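Local coordinates for protein Niban 2 (Homo sapiens, PDB 7CTP), which may help to suppress apoptosis, may promote melanoma cell invasion in vitro and is associated with cadherin binding and transcription coactivation, at residues A[492-504]-A[536-548]. Residues are numbered along the deposited sequence; the frame is centred on the assembly and turned at random.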
loop_
_atom_site.group_PDB
_atom_site.type_symbol
_atom_site.label_atom_id
_atom_site.label_comp_id
_atom_site.label_asym_id
_atom_site.label_seq_id
_atom_site.Cartn_x
_atom_site.Cartn_y
_atom_site.Cartn_z
ATOM N N ARG A 492 -16.464 0.682 -2.745
ATOM C CA ARG A 492 -16.680 1.783 -3.677
ATOM C C ARG A 492 -15.366 2.219 -4.307
ATOM O O ARG A 492 -15.270 2.369 -5.530
ATOM C CB ARG A 492 -17.357 2.943 -2.938
ATOM C CG ARG A 492 -17.305 4.316 -3.618
ATOM C CD ARG A 492 -17.375 5.414 -2.550
ATOM N NE ARG A 492 -17.522 6.758 -3.100
ATOM C CZ ARG A 492 -16.514 7.524 -3.512
ATOM N NH1 ARG A 492 -16.753 8.738 -3.993
ATOM N NH2 ARG A 492 -15.266 7.077 -3.445
ATOM N N GLU A 493 -14.339 2.413 -3.473
ATOM C CA GLU A 493 -13.017 2.794 -3.958
ATOM C C GLU A 493 -12.473 1.769 -4.944
ATOM O O GLU A 493 -11.972 2.134 -6.013
ATOM C CB GLU A 493 -12.055 2.971 -2.780
ATOM C CG GLU A 493 -10.599 3.132 -3.212
ATOM C CD GLU A 493 -9.600 3.181 -2.063
ATOM O OE1 GLU A 493 -9.063 4.284 -1.804
ATOM O OE2 GLU A 493 -9.325 2.122 -1.447
ATOM N N ALA A 494 -12.594 0.477 -4.618
ATOM C CA ALA A 494 -12.036 -0.570 -5.469
ATOM C C ALA A 494 -12.758 -0.640 -6.808
ATOM O O ALA A 494 -12.127 -0.809 -7.858
ATOM C CB ALA A 494 -12.090 -1.917 -4.758
ATOM N N LEU A 495 -14.090 -0.528 -6.791
ATOM C CA LEU A 495 -14.841 -0.543 -8.041
ATOM C C LEU A 495 -14.474 0.643 -8.920
ATOM O O LEU A 495 -14.375 0.507 -10.145
ATOM C CB LEU A 495 -16.338 -0.544 -7.752
ATOM C CG LEU A 495 -16.905 -1.849 -7.202
ATOM C CD1 LEU A 495 -18.375 -1.660 -6.875
ATOM C CD2 LEU A 495 -16.732 -2.924 -8.237
ATOM N N LEU A 496 -14.290 1.818 -8.314
ATOM C CA LEU A 496 -13.864 2.991 -9.073
ATOM C C LEU A 496 -12.472 2.792 -9.654
ATOM O O LEU A 496 -12.207 3.160 -10.803
ATOM C CB LEU A 496 -13.893 4.225 -8.174
ATOM C CG LEU A 496 -15.273 4.783 -7.834
ATOM C CD1 LEU A 496 -15.178 5.854 -6.777
ATOM C CD2 LEU A 496 -15.930 5.330 -9.089
ATOM N N GLN A 497 -11.567 2.203 -8.871
ATOM C CA GLN A 497 -10.193 2.021 -9.327
ATOM C C GLN A 497 -10.064 0.945 -10.400
ATOM O O GLN A 497 -9.062 0.928 -11.116
ATOM C CB GLN A 497 -9.293 1.705 -8.134
ATOM C CG GLN A 497 -9.072 2.921 -7.250
ATOM C CD GLN A 497 -8.216 2.637 -6.034
ATOM O OE1 GLN A 497 -7.491 1.645 -5.984
ATOM N NE2 GLN A 497 -8.259 3.538 -5.070
ATOM N N ILE A 498 -11.047 0.057 -10.533
ATOM C CA ILE A 498 -11.059 -0.887 -11.649
ATOM C C ILE A 498 -11.750 -0.294 -12.872
ATOM O O ILE A 498 -11.285 -0.460 -14.005
ATOM C CB ILE A 498 -11.719 -2.210 -11.222
ATOM C CG1 ILE A 498 -10.806 -2.985 -10.259
ATOM C CG2 ILE A 498 -12.068 -3.047 -12.458
ATOM C CD1 ILE A 498 -11.542 -3.956 -9.361
ATOM N N SER A 499 -12.848 0.429 -12.670
ATOM C CA SER A 499 -13.690 0.830 -13.796
ATOM C C SER A 499 -13.193 2.102 -14.484
ATOM O O SER A 499 -13.279 2.216 -15.712
ATOM C CB SER A 499 -15.130 0.996 -13.310
ATOM O OG SER A 499 -15.233 2.049 -12.372
ATOM N N ILE A 500 -12.687 3.075 -13.736
ATOM C CA ILE A 500 -12.363 4.366 -14.347
ATOM C C ILE A 500 -11.150 4.237 -15.271
ATOM O O ILE A 500 -11.199 4.760 -16.398
ATOM C CB ILE A 500 -12.182 5.461 -13.284
ATOM C CG1 ILE A 500 -13.538 5.813 -12.666
ATOM C CG2 ILE A 500 -11.590 6.715 -13.905
ATOM C CD1 ILE A 500 -13.449 6.829 -11.548
ATOM N N PRO A 501 -10.058 3.558 -14.890
ATOM C CA PRO A 501 -8.946 3.427 -15.856
ATOM C C PRO A 501 -9.367 2.740 -17.135
ATOM O O PRO A 501 -8.870 3.072 -18.221
ATOM C CB PRO A 501 -7.903 2.601 -15.092
ATOM C CG PRO A 501 -8.207 2.852 -13.662
ATOM C CD PRO A 501 -9.710 2.933 -13.600
ATOM N N PHE A 502 -10.283 1.778 -17.022
ATOM C CA PHE A 502 -10.834 1.127 -18.204
ATOM C C PHE A 502 -11.536 2.136 -19.110
ATOM O O PHE A 502 -11.288 2.179 -20.321
ATOM C CB PHE A 502 -11.795 0.024 -17.769
ATOM C CG PHE A 502 -12.534 -0.620 -18.908
ATOM C CD1 PHE A 502 -11.944 -1.632 -19.639
ATOM C CD2 PHE A 502 -13.817 -0.205 -19.244
ATOM C CE1 PHE A 502 -12.623 -2.230 -20.700
ATOM C CE2 PHE A 502 -14.502 -0.794 -20.298
ATOM C CZ PHE A 502 -13.898 -1.810 -21.027
ATOM N N LEU A 503 -12.420 2.951 -18.533
ATOM C CA LEU A 503 -13.160 3.939 -19.316
ATOM C C LEU A 503 -12.229 4.969 -19.932
ATOM O O LEU A 503 -12.387 5.353 -21.097
ATOM C CB LEU A 503 -14.191 4.633 -18.431
ATOM C CG LEU A 503 -15.398 3.810 -18.006
ATOM C CD1 LEU A 503 -16.107 4.564 -16.900
ATOM C CD2 LEU A 503 -16.321 3.565 -19.192
ATOM N N LEU A 504 -11.267 5.459 -19.146
ATOM C CA LEU A 504 -10.362 6.475 -19.664
ATOM C C LEU A 504 -9.572 5.947 -20.852
ATOM O O LEU A 504 -9.370 6.663 -21.837
ATOM C CB LEU A 504 -9.427 6.951 -18.552
ATOM C CG LEU A 504 -10.123 7.746 -17.441
ATOM C CD1 LEU A 504 -9.102 8.126 -16.376
ATOM C CD2 LEU A 504 -10.821 8.992 -17.997
ATOM N N TYR A 536 -12.086 16.510 -16.279
ATOM C CA TYR A 536 -12.535 15.460 -17.190
ATOM C C TYR A 536 -12.671 14.119 -16.472
ATOM O O TYR A 536 -13.676 13.415 -16.627
ATOM C CB TYR A 536 -11.558 15.364 -18.360
ATOM C CG TYR A 536 -11.630 14.067 -19.150
ATOM C CD1 TYR A 536 -12.743 13.765 -19.926
ATOM C CD2 TYR A 536 -10.567 13.171 -19.149
ATOM C CE1 TYR A 536 -12.803 12.592 -20.666
ATOM C CE2 TYR A 536 -10.616 11.996 -19.887
ATOM C CZ TYR A 536 -11.737 11.714 -20.643
ATOM O OH TYR A 536 -11.783 10.545 -21.377
ATOM N N GLU A 537 -11.671 13.752 -15.667
ATOM C CA GLU A 537 -11.746 12.476 -14.961
ATOM C C GLU A 537 -12.889 12.462 -13.953
ATOM O O GLU A 537 -13.507 11.415 -13.725
ATOM C CB GLU A 537 -10.411 12.162 -14.286
ATOM C CG GLU A 537 -9.295 11.909 -15.290
ATOM C CD GLU A 537 -8.030 11.368 -14.658
ATOM O OE1 GLU A 537 -8.027 11.104 -13.434
ATOM O OE2 GLU A 537 -7.040 11.196 -15.406
ATOM N N GLU A 538 -13.197 13.613 -13.343
ATOM C CA GLU A 538 -14.353 13.685 -12.450
ATOM C C GLU A 538 -15.657 13.516 -13.226
ATOM O O GLU A 538 -16.610 12.911 -12.720
ATOM C CB GLU A 538 -14.366 15.016 -11.685
ATOM C CG GLU A 538 -13.263 15.156 -10.638
ATOM C CD GLU A 538 -13.299 16.502 -9.919
ATOM O OE1 GLU A 538 -12.225 16.993 -9.497
ATOM O OE2 GLU A 538 -14.403 17.068 -9.781
ATOM N N VAL A 539 -15.722 14.053 -14.447
ATOM C CA VAL A 539 -16.903 13.852 -15.289
ATOM C C VAL A 539 -17.092 12.368 -15.584
ATOM O O VAL A 539 -18.199 11.824 -15.474
ATOM C CB VAL A 539 -16.791 14.676 -16.584
ATOM C CG1 VAL A 539 -17.816 14.192 -17.626
ATOM C CG2 VAL A 539 -17.005 16.158 -16.283
ATOM N N VAL A 540 -16.001 11.682 -15.925
ATOM C CA VAL A 540 -16.075 10.246 -16.196
ATOM C C VAL A 540 -16.478 9.482 -14.939
ATOM O O VAL A 540 -17.292 8.548 -14.991
ATOM C CB VAL A 540 -14.735 9.740 -16.755
ATOM C CG1 VAL A 540 -14.766 8.221 -16.899
ATOM C CG2 VAL A 540 -14.445 10.408 -18.086
ATOM N N LEU A 541 -15.897 9.854 -13.793
ATOM C CA LEU A 541 -16.238 9.197 -12.534
ATOM C C LEU A 541 -17.734 9.254 -12.273
ATOM O O LEU A 541 -18.321 8.288 -11.772
ATOM C CB LEU A 541 -15.471 9.838 -11.370
ATOM C CG LEU A 541 -15.703 9.305 -9.949
ATOM C CD1 LEU A 541 -14.413 9.360 -9.150
ATOM C CD2 LEU A 541 -16.796 10.082 -9.214
ATOM N N GLN A 542 -18.369 10.382 -12.600
ATOM C CA GLN A 542 -19.783 10.536 -12.278
ATOM C C GLN A 542 -20.657 9.616 -13.123
ATOM O O GLN A 542 -21.774 9.286 -12.713
ATOM C CB GLN A 542 -20.210 11.992 -12.445
ATOM C CG GLN A 542 -19.776 12.890 -11.286
ATOM C CD GLN A 542 -20.253 12.384 -9.938
ATOM O OE1 GLN A 542 -21.405 11.974 -9.787
ATOM N NE2 GLN A 542 -19.369 12.416 -8.946
ATOM N N THR A 543 -20.159 9.159 -14.275
ATOM C CA THR A 543 -20.955 8.269 -15.119
ATOM C C THR A 543 -21.054 6.857 -14.549
ATOM O O THR A 543 -22.007 6.135 -14.862
ATOM C CB THR A 543 -20.380 8.213 -16.534
ATOM O OG1 THR A 543 -19.133 7.504 -16.517
ATOM C CG2 THR A 543 -20.169 9.598 -17.079
ATOM N N VAL A 544 -20.091 6.426 -13.731
ATOM C CA VAL A 544 -20.211 5.122 -13.081
ATOM C C VAL A 544 -20.762 5.209 -11.669
ATOM O O VAL A 544 -21.090 4.165 -11.082
ATOM C CB VAL A 544 -18.867 4.368 -13.032
ATOM C CG1 VAL A 544 -18.451 3.936 -14.398
ATOM C CG2 VAL A 544 -17.794 5.215 -12.363
ATOM N N MET A 545 -20.886 6.415 -11.110
ATOM C CA MET A 545 -21.190 6.551 -9.690
ATOM C C MET A 545 -22.541 5.941 -9.338
ATOM O O MET A 545 -22.675 5.273 -8.306
ATOM C CB MET A 545 -21.141 8.023 -9.293
ATOM C CG MET A 545 -20.689 8.248 -7.866
ATOM S SD MET A 545 -19.170 7.366 -7.479
ATOM C CE MET A 545 -19.366 7.175 -5.720
ATOM N N LYS A 546 -23.554 6.156 -10.181
ATOM C CA LYS A 546 -24.878 5.602 -9.901
ATOM C C LYS A 546 -24.832 4.080 -9.850
ATOM O O LYS A 546 -25.266 3.469 -8.865
ATOM C CB LYS A 546 -25.893 6.074 -10.944
ATOM C CG LYS A 546 -27.288 5.457 -10.781
ATOM C CD LYS A 546 -28.291 6.127 -11.709
ATOM C CE LYS A 546 -29.535 5.272 -11.917
ATOM N NZ LYS A 546 -29.608 4.670 -13.282
ATOM N N ASP A 547 -24.275 3.455 -10.893
ATOM C CA ASP A 547 -24.181 1.999 -10.931
ATOM C C ASP A 547 -23.396 1.453 -9.741
ATOM O O ASP A 547 -23.779 0.436 -9.153
ATOM C CB ASP A 547 -23.550 1.545 -12.248
ATOM C CG ASP A 547 -24.477 1.732 -13.436
ATOM O OD1 ASP A 547 -25.674 1.388 -13.316
ATOM O OD2 ASP A 547 -24.013 2.229 -14.487
ATOM N N ILE A 548 -22.310 2.127 -9.353
ATOM C CA ILE A 548 -21.481 1.631 -8.257
ATOM C C ILE A 548 -22.192 1.787 -6.922
ATOM O O ILE A 548 -22.241 0.851 -6.116
ATOM C CB ILE A 548 -20.117 2.342 -8.244
ATOM C CG1 ILE A 548 -19.265 1.840 -9.405
ATOM C CG2 ILE A 548 -19.414 2.123 -6.902
ATOM C CD1 ILE A 548 -17.925 2.487 -9.485
HETATM O O HOH W 1 -9.469 9.360 -21.765
#
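Tyr-536 and Leu-504 meet across the contact where CD2 of the leucine comes obliquely to the ring, 3.6 Å from CE2 of Tyr-536. One face of that ring carries CG2 of Val-540, set off toward the rim, and a water lies at its edge in the ring plane, joining Tyr-536 OH to the backbone O of Leu-504. At the far end, the guanidinium of Arg-492 has Leu-496 CD1 over one face, while the methyl CE of Met-545 arrives obliquely, 3.2 Å from NE of Arg-492; a bend at chi2 (50°) turns the thioether that way. Between these ends segment 492-504 of helix 464-511 and segment 536-548 of helix 532-555 pack by knobs into holes, the segment axes 9.9 Å apart at closest approach and 124° between their N-to-C directions, within a helical part of the chain where helix 260-337 also touches both. Leu-496 enters a hole made by Leu-541, Val-544, Met-545 and Ile-548; in return Val-544 sits among Leu-496, Ser-499, Ile-500 and Leu-503. The fit is tight, with CD1 of Ile-548 3.5 Å from CD2 of Leu-496 and CG1 of Val-544 equally near CD1 of Leu-503. Ser-499 satisfies its hydroxyl within its own helix, OG donating to Leu-495 O at 2.8 Å, from the face opposite the backbone N-H. Leu-504 CD1 rests against the carboxylate of Glu-537, which is salt-bridged to Arg-213 and hydrogen-bonded to Gln-217.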